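Local atomic coordinates of mannosephosphate isomerase, putative (Archaeoglobus fulgidus, PDB entry 1ZX5), a protein that probably catalyses the zinc-dependent interconversion of D-mannose 6-phosphate and D-fructose 6-phosphate, as expected of a type 1 mannose-6-phosphate isomerase. Residues A[9-14]-A[51-56]; A[95-100]-A[151-156]; A[131-136]-A[155-160]. All coordinates share one frame; numbering follows the deposited sequence.

Interaction 1 is a surface contact, whereas interactions 2 and 3 are largely buried. Interaction 1 lies across the centre of the chain from the other two, its midpoint about 36 Å from that of interaction 2 and about 40 Å from that of interaction 3. It joins two short strands by backbone bonds and a little apolar packing. Interactions 2 and 3 lie about 9 Å apart between centres, and Val98 of one touches Leu157 of the other. In interaction 2 the segments exchange no direct hydrogen bond; they pack directly and are also joined by a bound sugar. Interaction 3 continues from the shared Thr155 and Leu156 with strand pairing and a lysine bond.

Interaction 1 of 3, residues A[9-14]-A[51-56]; sequences FQAQEN and TVLVKG
Leu53 N and Ala11 N each give a backbone hydrogen bond across this contact. The amide of Leu53 makes a nearly straight bond to Phe9 O at 2.8 Å, and that of Ala11 reaches Thr51 O, also at 2.8 Å. Each acceptor is approached a second time by a CA-H group: Val52 CA lies 3.3 Å from Phe9 O, and Gln10 CA comes similarly near Thr51 O. A water extends the bonding beyond the strand, donating to Gln12 O and accepting from Thr51 N, and thereby bridges the two segments.

This is antiparallel pairing in miniature, with Phe9 and Leu53 as a hydrogen-bonded pair and Gln10 and Val52 as a non-hydrogen-bonded one. Strand 9-10 is the outermost member of a three-strand sheet in which 51-54 is central and 57-60 closes the other side, within a region assigned to the catalytic domain of type I phosphomannose isomerases.

Packing over the bonds is modest. Ala11 CB sits 3.7 Å from Leu53 CG, the branch point of the leucine, and also borders Thr51 O. Gln12 and Thr51 cross obliquely, but the close approach of Gln12 CG to Thr51 OG1 holds for one of two conformers of the glutamine and is doubtful. That hydroxyl lies between the backbone N and the carbonyl carbon (chi1 71°); the contact buries it, and it has no polar partner in the model. Val52 CB lies 3.4 Å from Phe9 O, while the valine side chain also meets Met61 of helix 61-73. The ring of Phe9 leads away from strand 51-54 to Ala267 and Leu269, and Gln10 NE2 is hydrogen-bonded to Trp40 O.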
loop_
_atom_site.group_PDB
_atom_site.type_symbol
_atom_site.label_atom_id
_atom_site.label_comp_id
_atom_site.label_asym_id
_atom_site.label_seq_id
_atom_site.Cartn_x
_atom_site.Cartn_y
_atom_site.Cartn_z
ATOM N N PHE A 9 -1.351 14.179 10.968
ATOM C CA PHE A 9 -1.001 14.472 9.585
ATOM C C PHE A 9 0.503 14.332 9.382
ATOM O O PHE A 9 1.261 14.425 10.344
ATOM C CB PHE A 9 -1.511 15.872 9.220
ATOM C CG PHE A 9 -3.009 15.968 9.245
ATOM C CD1 PHE A 9 -3.760 15.562 8.146
ATOM C CD2 PHE A 9 -3.677 16.406 10.393
ATOM C CE1 PHE A 9 -5.146 15.616 8.172
ATOM C CE2 PHE A 9 -5.068 16.456 10.427
ATOM C CZ PHE A 9 -5.805 16.059 9.317
ATOM N N GLN A 10 0.936 14.083 8.148
ATOM C CA GLN A 10 2.372 14.150 7.840
ATOM C C GLN A 10 2.807 15.596 7.828
ATOM O O GLN A 10 2.109 16.437 7.272
ATOM C CB GLN A 10 2.714 13.520 6.484
ATOM C CG GLN A 10 2.624 12.022 6.492
ATOM C CD GLN A 10 3.385 11.358 5.363
ATOM O OE1 GLN A 10 3.548 11.900 4.267
ATOM N NE2 GLN A 10 3.827 10.162 5.621
ATOM N N ALA A 11 3.956 15.867 8.438
ATOM C CA ALA A 11 4.571 17.197 8.446
ATOM C C ALA A 11 5.173 17.585 7.084
ATOM O O ALA A 11 5.160 18.759 6.703
ATOM C CB ALA A 11 5.640 17.252 9.519
ATOM N N GLN A 12 5.714 16.590 6.378
ATOM C CA GLN A 12 6.346 16.775 5.070
ATOM C C GLN A 12 6.050 15.566 4.190
ATOM O O GLN A 12 5.809 14.469 4.699
ATOM C CB GLN A 12 7.873 17.007 5.196
ATOM C CG GLN A 12 8.636 16.011 6.079
ATOM C CD GLN A 12 10.165 16.150 6.005
ATOM O OE1 GLN A 12 10.719 17.244 6.125
ATOM N NE2 GLN A 12 10.849 15.025 5.816
ATOM N N GLU A 13 6.065 15.776 2.875
ATOM C CA GLU A 13 5.859 14.700 1.900
ATOM C C GLU A 13 7.052 13.715 1.942
ATOM O O GLU A 13 8.177 14.103 2.218
ATOM C CB GLU A 13 5.668 15.310 0.495
ATOM C CG GLU A 13 6.867 16.192 0.026
ATOM C CD GLU A 13 6.459 17.427 -0.820
ATOM O OE1 GLU A 13 5.237 17.666 -1.021
ATOM O OE2 GLU A 13 7.364 18.168 -1.275
ATOM N N ASN A 14 6.768 12.445 1.703
ATOM C CA ASN A 14 7.757 11.385 1.716
ATOM C C ASN A 14 7.727 10.698 0.343
ATOM O O ASN A 14 7.109 9.647 0.168
ATOM C CB ASN A 14 7.462 10.415 2.872
ATOM C CG ASN A 14 8.615 9.452 3.159
ATOM O OD1 ASN A 14 9.663 9.507 2.512
ATOM N ND2 ASN A 14 8.414 8.551 4.123
ATOM N N THR A 51 7.615 11.820 8.672
ATOM C CA THR A 51 7.570 12.650 9.858
ATOM C C THR A 51 6.165 13.239 9.981
ATOM O O THR A 51 5.537 13.620 8.989
ATOM C CB THR A 51 8.691 13.756 9.899
ATOM O OG1 THR A 51 8.405 14.759 8.936
ATOM C CG2 THR A 51 10.089 13.187 9.596
ATOM N N VAL A 52 5.675 13.291 11.214
ATOM C CA VAL A 52 4.289 13.652 11.476
ATOM C C VAL A 52 4.149 14.895 12.363
ATOM O O VAL A 52 5.088 15.281 13.067
ATOM C CB VAL A 52 3.488 12.451 12.080
ATOM C CG1 VAL A 52 3.467 11.279 11.109
ATOM C CG2 VAL A 52 4.047 12.030 13.439
ATOM N N LEU A 53 2.969 15.512 12.300
ATOM C CA LEU A 53 2.604 16.615 13.193
ATOM C C LEU A 53 1.591 16.158 14.239
ATOM O O LEU A 53 0.444 15.816 13.907
ATOM C CB LEU A 53 1.993 17.778 12.402
ATOM C CG LEU A 53 2.880 18.681 11.548
ATOM C CD1 LEU A 53 2.037 19.320 10.433
ATOM C CD2 LEU A 53 3.585 19.732 12.404
ATOM N N VAL A 54 2.021 16.165 15.496
ATOM C CA VAL A 54 1.130 15.868 16.611
ATOM C C VAL A 54 0.824 17.152 17.404
ATOM O O VAL A 54 1.694 17.674 18.114
ATOM C CB VAL A 54 1.696 14.749 17.524
ATOM C CG1 VAL A 54 0.804 14.558 18.755
ATOM C CG2 VAL A 54 1.818 13.443 16.747
ATOM N N LYS A 55 -0.412 17.650 17.264
ATOM C CA LYS A 55 -0.832 18.933 17.862
ATOM C C LYS A 55 0.102 20.098 17.455
ATOM O O LYS A 55 0.404 20.987 18.262
ATOM C CB LYS A 55 -0.949 18.821 19.401
ATOM C CG LYS A 55 -2.211 18.097 19.917
ATOM C CD LYS A 55 -1.939 17.412 21.271
ATOM C CE LYS A 55 -3.208 17.279 22.131
ATOM N NZ LYS A 55 -4.057 16.098 21.786
ATOM N N GLY A 56 0.570 20.074 16.209
ATOM C CA GLY A 56 1.457 21.123 15.720
ATOM C C GLY A 56 2.961 20.910 15.853
ATOM O O GLY A 56 3.736 21.674 15.257
HETATM O O HOH W 1 7.287 12.567 5.936
#

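Interaction 2 of 3, residues A[95-100]-A[151-156]; sequences PTQVHV and FDFKTL. With LFR (beta-L-fructofuranose), chain B; ACY (acetic acid), chain I.
Val98 and Phe153 form the tightly packed part of this contact, their side chains crossing at about a right angle. Val98 CG2 lies 3.7 Å from Phe153 CB and equally near the backbone N of Lys154. One face of the Phe153 ring carries Phe151 CD2 over its centre, and Phe196 meets the ring edge-to-face.

Towards the sugar the direct contact is sparser, with Lys154 still touching Pro95 and Thr96, and beta-L-fructofuranose adds polar links. Its O1 donates to Gln97 OE1 at 2.7 Å and receives a weak bond from Phe153 N; its O2 donates to Thr96 O and accepts from Lys154 NZ at 3.1 Å. Gln97 OE1 also takes the amide N-H of Val98, in plane and on a lone pair. A water links Gln97 NE2 and Phe151 O. Bends at chi3 and chi4 of Lys154 bring NZ to the sugar O2 and to Asp152 OD1, with which it forms a salt bridge at 2.9 Å, on the syn side but 30° out of the carboxylate plane. An alanine in place of Lys154 would probably leave Asp152 without this counter-charge and the sugar O2 without a donor. Asp150 adds a further bond to the sugar. Together the two segments line a carbohydrate pocket and bind hydroxyls of one beta-L-fructofuranose, Gln97 and Phe153 at O1, Thr96 and Lys154 at O2.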
loop_
_atom_site.group_PDB
_atom_site.type_symbol
_atom_site.label_atom_id
_atom_site.label_comp_id
_atom_site.label_asym_id
_atom_site.label_seq_id
_atom_site.Cartn_x
_atom_site.Cartn_y
_atom_site.Cartn_z
ATOM N N PRO A 95 5.749 0.743 -17.736
ATOM C CA PRO A 95 5.648 -0.604 -17.171
ATOM C C PRO A 95 6.781 -0.921 -16.182
ATOM O O PRO A 95 7.959 -0.646 -16.454
ATOM C CB PRO A 95 5.717 -1.523 -18.404
ATOM C CG PRO A 95 6.258 -0.683 -19.503
ATOM C CD PRO A 95 5.937 0.734 -19.200
ATOM N N THR A 96 6.410 -1.472 -15.031
ATOM C CA THR A 96 7.386 -2.007 -14.086
ATOM C C THR A 96 7.809 -3.401 -14.581
ATOM O O THR A 96 7.070 -4.039 -15.332
ATOM C CB THR A 96 6.814 -2.041 -12.642
ATOM O OG1 THR A 96 5.593 -2.801 -12.602
ATOM C CG2 THR A 96 6.525 -0.595 -12.120
ATOM N N GLN A 97 9.005 -3.849 -14.200
ATOM C CA GLN A 97 9.421 -5.218 -14.456
ATOM C C GLN A 97 8.664 -6.159 -13.513
ATOM O O GLN A 97 8.250 -5.758 -12.412
ATOM C CB GLN A 97 10.948 -5.366 -14.314
ATOM C CG GLN A 97 11.527 -6.803 -14.479
ATOM C CD GLN A 97 11.282 -7.454 -15.858
ATOM O OE1 GLN A 97 10.231 -8.052 -16.108
ATOM N NE2 GLN A 97 12.277 -7.368 -16.734
ATOM N N VAL A 98 8.458 -7.394 -13.965
ATOM C CA VAL A 98 7.831 -8.413 -13.136
ATOM C C VAL A 98 8.702 -8.685 -11.905
ATOM O O VAL A 98 9.924 -8.792 -11.994
ATOM C CB VAL A 98 7.567 -9.727 -13.923
ATOM C CG1 VAL A 98 6.986 -10.798 -13.009
ATOM C CG2 VAL A 98 6.608 -9.466 -15.105
ATOM N N HIS A 99 8.053 -8.754 -10.754
ATOM C CA HIS A 99 8.733 -9.037 -9.506
ATOM C C HIS A 99 7.826 -9.890 -8.623
ATOM O O HIS A 99 6.678 -10.156 -8.979
ATOM C CB HIS A 99 9.184 -7.741 -8.810
ATOM C CG HIS A 99 8.108 -6.708 -8.676
ATOM N ND1 HIS A 99 7.610 -6.000 -9.753
ATOM C CD2 HIS A 99 7.464 -6.230 -7.584
ATOM C CE1 HIS A 99 6.684 -5.157 -9.336
ATOM N NE2 HIS A 99 6.577 -5.273 -8.024
ATOM N N VAL A 100 8.362 -10.326 -7.491
ATOM C CA VAL A 100 7.710 -11.266 -6.612
ATOM C C VAL A 100 8.216 -11.012 -5.191
ATOM O O VAL A 100 9.364 -10.616 -4.992
ATOM C CB VAL A 100 7.972 -12.768 -7.072
ATOM C CG1 VAL A 100 9.464 -13.110 -7.111
ATOM C CG2 VAL A 100 7.207 -13.777 -6.196
ATOM N N PHE A 151 12.821 -9.612 -22.995
ATOM C CA PHE A 151 11.621 -10.426 -23.069
ATOM C C PHE A 151 10.535 -9.821 -22.173
ATOM O O PHE A 151 10.795 -9.478 -21.016
ATOM C CB PHE A 151 11.895 -11.884 -22.684
ATOM C CG PHE A 151 10.661 -12.737 -22.708
ATOM C CD1 PHE A 151 10.150 -13.208 -23.919
ATOM C CD2 PHE A 151 9.977 -13.025 -21.532
ATOM C CE1 PHE A 151 8.981 -13.971 -23.954
ATOM C CE2 PHE A 151 8.809 -13.787 -21.554
ATOM C CZ PHE A 151 8.314 -14.266 -22.767
ATOM N N ASP A 152 9.328 -9.680 -22.709
ATOM C CA ASP A 152 8.230 -9.115 -21.941
ATOM C C ASP A 152 7.611 -10.214 -21.081
ATOM O O ASP A 152 6.736 -10.949 -21.536
ATOM C CB ASP A 152 7.190 -8.469 -22.876
ATOM C CG ASP A 152 6.111 -7.684 -22.124
ATOM O OD1 ASP A 152 6.141 -7.618 -20.880
ATOM O OD2 ASP A 152 5.220 -7.121 -22.790
ATOM N N PHE A 153 8.086 -10.336 -19.843
ATOM C CA PHE A 153 7.568 -11.345 -18.910
ATOM C C PHE A 153 6.104 -11.135 -18.521
ATOM O O PHE A 153 5.431 -12.083 -18.099
ATOM C CB PHE A 153 8.434 -11.422 -17.649
ATOM C CG PHE A 153 9.767 -12.087 -17.863
ATOM C CD1 PHE A 153 9.868 -13.478 -17.898
ATOM C CD2 PHE A 153 10.913 -11.324 -18.039
ATOM C CE1 PHE A 153 11.093 -14.102 -18.096
ATOM C CE2 PHE A 153 12.146 -11.931 -18.235
ATOM C CZ PHE A 153 12.239 -13.332 -18.264
ATOM N N LYS A 154 5.619 -9.896 -18.656
ATOM C CA LYS A 154 4.214 -9.577 -18.393
ATOM C C LYS A 154 3.258 -10.351 -19.316
ATOM O O LYS A 154 2.112 -10.586 -18.941
ATOM C CB LYS A 154 3.943 -8.072 -18.501
ATOM C CG LYS A 154 4.871 -7.175 -17.677
ATOM C CD LYS A 154 4.346 -5.731 -17.543
ATOM C CE LYS A 154 4.014 -5.079 -18.899
ATOM N NZ LYS A 154 5.140 -5.099 -19.861
ATOM N N THR A 155 3.734 -10.754 -20.503
ATOM C CA THR A 155 2.943 -11.591 -21.425
ATOM C C THR A 155 2.609 -12.976 -20.846
ATOM O O THR A 155 1.745 -13.671 -21.367
ATOM C CB THR A 155 3.616 -11.790 -22.819
ATOM O OG1 THR A 155 4.891 -12.420 -22.665
ATOM C CG2 THR A 155 3.779 -10.466 -23.569
ATOM N N LEU A 156 3.284 -13.365 -19.764
ATOM C CA LEU A 156 3.073 -14.678 -19.143
ATOM C C LEU A 156 2.079 -14.616 -17.977
ATOM O O LEU A 156 1.722 -15.645 -17.398
ATOM C CB LEU A 156 4.411 -15.265 -18.683
ATOM C CG LEU A 156 5.521 -15.378 -19.737
ATOM C CD1 LEU A 156 6.790 -15.944 -19.139
ATOM C CD2 LEU A 156 5.089 -16.248 -20.940
HETATM C C1 LFR B . 9.358 -6.640 -19.018
HETATM C C2 LFR B . 8.940 -5.158 -18.985
HETATM C C3 LFR B . 10.065 -4.300 -18.399
HETATM C C4 LFR B . 10.539 -3.372 -19.495
HETATM C C5 LFR B . 9.681 -3.683 -20.718
HETATM C C6 LFR B . 8.940 -2.441 -21.212
HETATM O O1 LFR B . 8.574 -7.492 -18.169
HETATM O O2 LFR B . 7.720 -4.947 -18.237
HETATM O O3 LFR B . 9.620 -3.482 -17.322
HETATM O O4 LFR B . 11.920 -3.654 -19.742
HETATM O O5 LFR B . 8.758 -4.725 -20.348
HETATM O O6 LFR B . 8.497 -2.558 -22.575
HETATM C C ACY I . 3.450 -2.195 -9.409
HETATM O O ACY I . 4.471 -2.685 -9.962
HETATM O OXT ACY I . 3.350 -2.001 -8.186
HETATM C CH3 ACY I . 2.259 -1.799 -10.233
HETATM O O HOH W 2 12.482 -8.037 -19.467
#

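Interaction 3 of 3, residues A[131-136]-A[155-160]; sequences AGFKED and TLLNTF
Lys134 NZ reaches Thr155 O at 2.8 Å, closing one end of an antiparallel pairing. Strand 157-161 is the outermost strand of a three-strand sheet, and the non-hydrogen-bonded pair of Leu157 with Phe133 continues its pairing past the corner at Gly132, where the chain turns away from strand 128-131 with a positive phi of 82°. The backbone supplies the other bonds: Asn158 N to Gly132 O at 2.8 Å, Ala131 N to Asn158 O, and Lys134 N to Leu156 O at 3.0 Å. The lysine chain is extended beyond CG, which brings its CD near Leu157 O. Lys134 CE comes to 3.2 Å from Thr155 O.

Beyond these bonds, Phe133 and Leu156 lie side by side and point the same way, with Leu156 O at the edge of the phenylalanine ring. Leu157 CD2 lies 3.6 Å from Phe133 CD1. Leu142 of helix 139-146 packs on both Phe133 and Leu156, while Pro175 meets Phe133 and Leu157.

A water accepts from Lys134 NZ, and a second donates to Leu156 O while taking the N-H of Glu135. At the far end, Ala131 O lies in the plane of the Phe160 ring, 4.0 Å from its CE2.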
loop_
_atom_site.group_PDB
_atom_site.type_symbol
_atom_site.label_atom_id
_atom_site.label_comp_id
_atom_site.label_asym_id
_atom_site.label_seq_id
_atom_site.Cartn_x
_atom_site.Cartn_y
_atom_site.Cartn_z
ATOM N N ALA A 131 -0.836 -10.076 -12.655
ATOM C CA ALA A 131 -0.696 -10.846 -11.417
ATOM C C ALA A 131 -0.971 -12.336 -11.609
ATOM O O ALA A 131 -2.075 -12.723 -12.018
ATOM C CB ALA A 131 -1.607 -10.258 -10.304
ATOM N N GLY A 132 0.039 -13.158 -11.305
ATOM C CA GLY A 132 -0.043 -14.616 -11.382
ATOM C C GLY A 132 0.181 -15.128 -12.796
ATOM O O GLY A 132 -0.248 -14.490 -13.759
ATOM N N PHE A 133 0.864 -16.264 -12.933
ATOM C CA PHE A 133 1.040 -16.867 -14.254
ATOM C C PHE A 133 -0.306 -17.319 -14.792
ATOM O O PHE A 133 -1.138 -17.848 -14.046
ATOM C CB PHE A 133 2.027 -18.037 -14.219
ATOM C CG PHE A 133 3.455 -17.615 -14.069
ATOM C CD1 PHE A 133 4.070 -16.826 -15.041
ATOM C CD2 PHE A 133 4.192 -17.991 -12.944
ATOM C CE1 PHE A 133 5.402 -16.424 -14.890
ATOM C CE2 PHE A 133 5.515 -17.587 -12.785
ATOM C CZ PHE A 133 6.120 -16.805 -13.759
ATOM N N LYS A 134 -0.534 -17.085 -16.081
ATOM C CA LYS A 134 -1.781 -17.529 -16.701
ATOM C C LYS A 134 -1.748 -19.015 -17.090
ATOM O O LYS A 134 -2.792 -19.628 -17.269
ATOM C CB LYS A 134 -2.199 -16.616 -17.864
ATOM C CG LYS A 134 -1.274 -16.615 -19.063
ATOM C CD LYS A 134 -1.561 -15.404 -19.925
ATOM C CE LYS A 134 -0.828 -15.505 -21.255
ATOM N NZ LYS A 134 -0.899 -14.194 -21.976
ATOM N N GLU A 135 -0.546 -19.582 -17.197
ATOM C CA GLU A 135 -0.360 -21.028 -17.341
ATOM C C GLU A 135 0.828 -21.465 -16.486
ATOM O O GLU A 135 1.653 -20.634 -16.114
ATOM C CB GLU A 135 -0.111 -21.423 -18.810
ATOM C CG GLU A 135 -1.281 -21.144 -19.791
ATOM C CD GLU A 135 -2.587 -21.908 -19.470
ATOM O OE1 GLU A 135 -2.526 -23.079 -19.015
ATOM O OE2 GLU A 135 -3.683 -21.332 -19.690
ATOM N N ASP A 136 0.910 -22.761 -16.176
ATOM C CA ASP A 136 2.099 -23.349 -15.550
ATOM C C ASP A 136 3.350 -23.016 -16.366
ATOM O O ASP A 136 3.323 -23.041 -17.596
ATOM C CB ASP A 136 1.971 -24.871 -15.453
ATOM C CG ASP A 136 0.969 -25.330 -14.397
ATOM O OD1 ASP A 136 0.327 -24.494 -13.726
ATOM O OD2 ASP A 136 0.827 -26.560 -14.237
ATOM N N THR A 155 3.734 -10.754 -20.503
ATOM C CA THR A 155 2.943 -11.591 -21.425
ATOM C C THR A 155 2.609 -12.976 -20.846
ATOM O O THR A 155 1.745 -13.671 -21.367
ATOM C CB THR A 155 3.616 -11.790 -22.819
ATOM O OG1 THR A 155 4.891 -12.420 -22.665
ATOM C CG2 THR A 155 3.779 -10.466 -23.569
ATOM N N LEU A 156 3.284 -13.365 -19.764
ATOM C CA LEU A 156 3.073 -14.678 -19.143
ATOM C C LEU A 156 2.079 -14.616 -17.977
ATOM O O LEU A 156 1.722 -15.645 -17.398
ATOM C CB LEU A 156 4.411 -15.265 -18.683
ATOM C CG LEU A 156 5.521 -15.378 -19.737
ATOM C CD1 LEU A 156 6.790 -15.944 -19.139
ATOM C CD2 LEU A 156 5.089 -16.248 -20.940
ATOM N N LEU A 157 1.619 -13.408 -17.655
ATOM C CA LEU A 157 0.797 -13.174 -16.470
ATOM C C LEU A 157 -0.662 -12.867 -16.817
ATOM O O LEU A 157 -0.953 -12.400 -17.924
ATOM C CB LEU A 157 1.372 -12.008 -15.637
ATOM C CG LEU A 157 2.840 -12.017 -15.186
ATOM C CD1 LEU A 157 3.096 -10.857 -14.235
ATOM C CD2 LEU A 157 3.223 -13.329 -14.534
ATOM N N ASN A 158 -1.569 -13.109 -15.872
ATOM C CA ASN A 158 -2.950 -12.627 -16.016
ATOM C C ASN A 158 -2.905 -11.114 -16.178
ATOM O O ASN A 158 -2.262 -10.423 -15.386
ATOM C CB ASN A 158 -3.825 -12.978 -14.810
ATOM C CG ASN A 158 -3.878 -14.472 -14.523
ATOM O OD1 ASN A 158 -3.609 -14.905 -13.392
ATOM N ND2 ASN A 158 -4.233 -15.266 -15.531
ATOM N N THR A 159 -3.555 -10.624 -17.227
ATOM C CA THR A 159 -3.614 -9.203 -17.538
ATOM C C THR A 159 -4.995 -8.670 -17.173
ATOM O O THR A 159 -6.007 -9.231 -17.566
ATOM C CB THR A 159 -3.308 -8.954 -19.026
ATOM O OG1 THR A 159 -2.030 -9.516 -19.323
ATOM C CG2 THR A 159 -3.293 -7.442 -19.363
ATOM N N PHE A 160 -5.021 -7.597 -16.395
ATOM C CA PHE A 160 -6.271 -7.009 -15.969
ATOM C C PHE A 160 -6.346 -5.590 -16.456
ATOM O O PHE A 160 -5.509 -4.761 -16.101
ATOM C CB PHE A 160 -6.377 -7.039 -14.453
ATOM C CG PHE A 160 -6.314 -8.418 -13.878
ATOM C CD1 PHE A 160 -7.476 -9.191 -13.769
ATOM C CD2 PHE A 160 -5.100 -8.956 -13.454
ATOM C CE1 PHE A 160 -7.421 -10.474 -13.231
ATOM C CE2 PHE A 160 -5.038 -10.228 -12.919
ATOM C CZ PHE A 160 -6.203 -10.993 -12.807
HETATM O O HOH W 3 -3.280 -12.082 -21.262
HETATM O O HOH W 4 1.944 -18.382 -18.538
#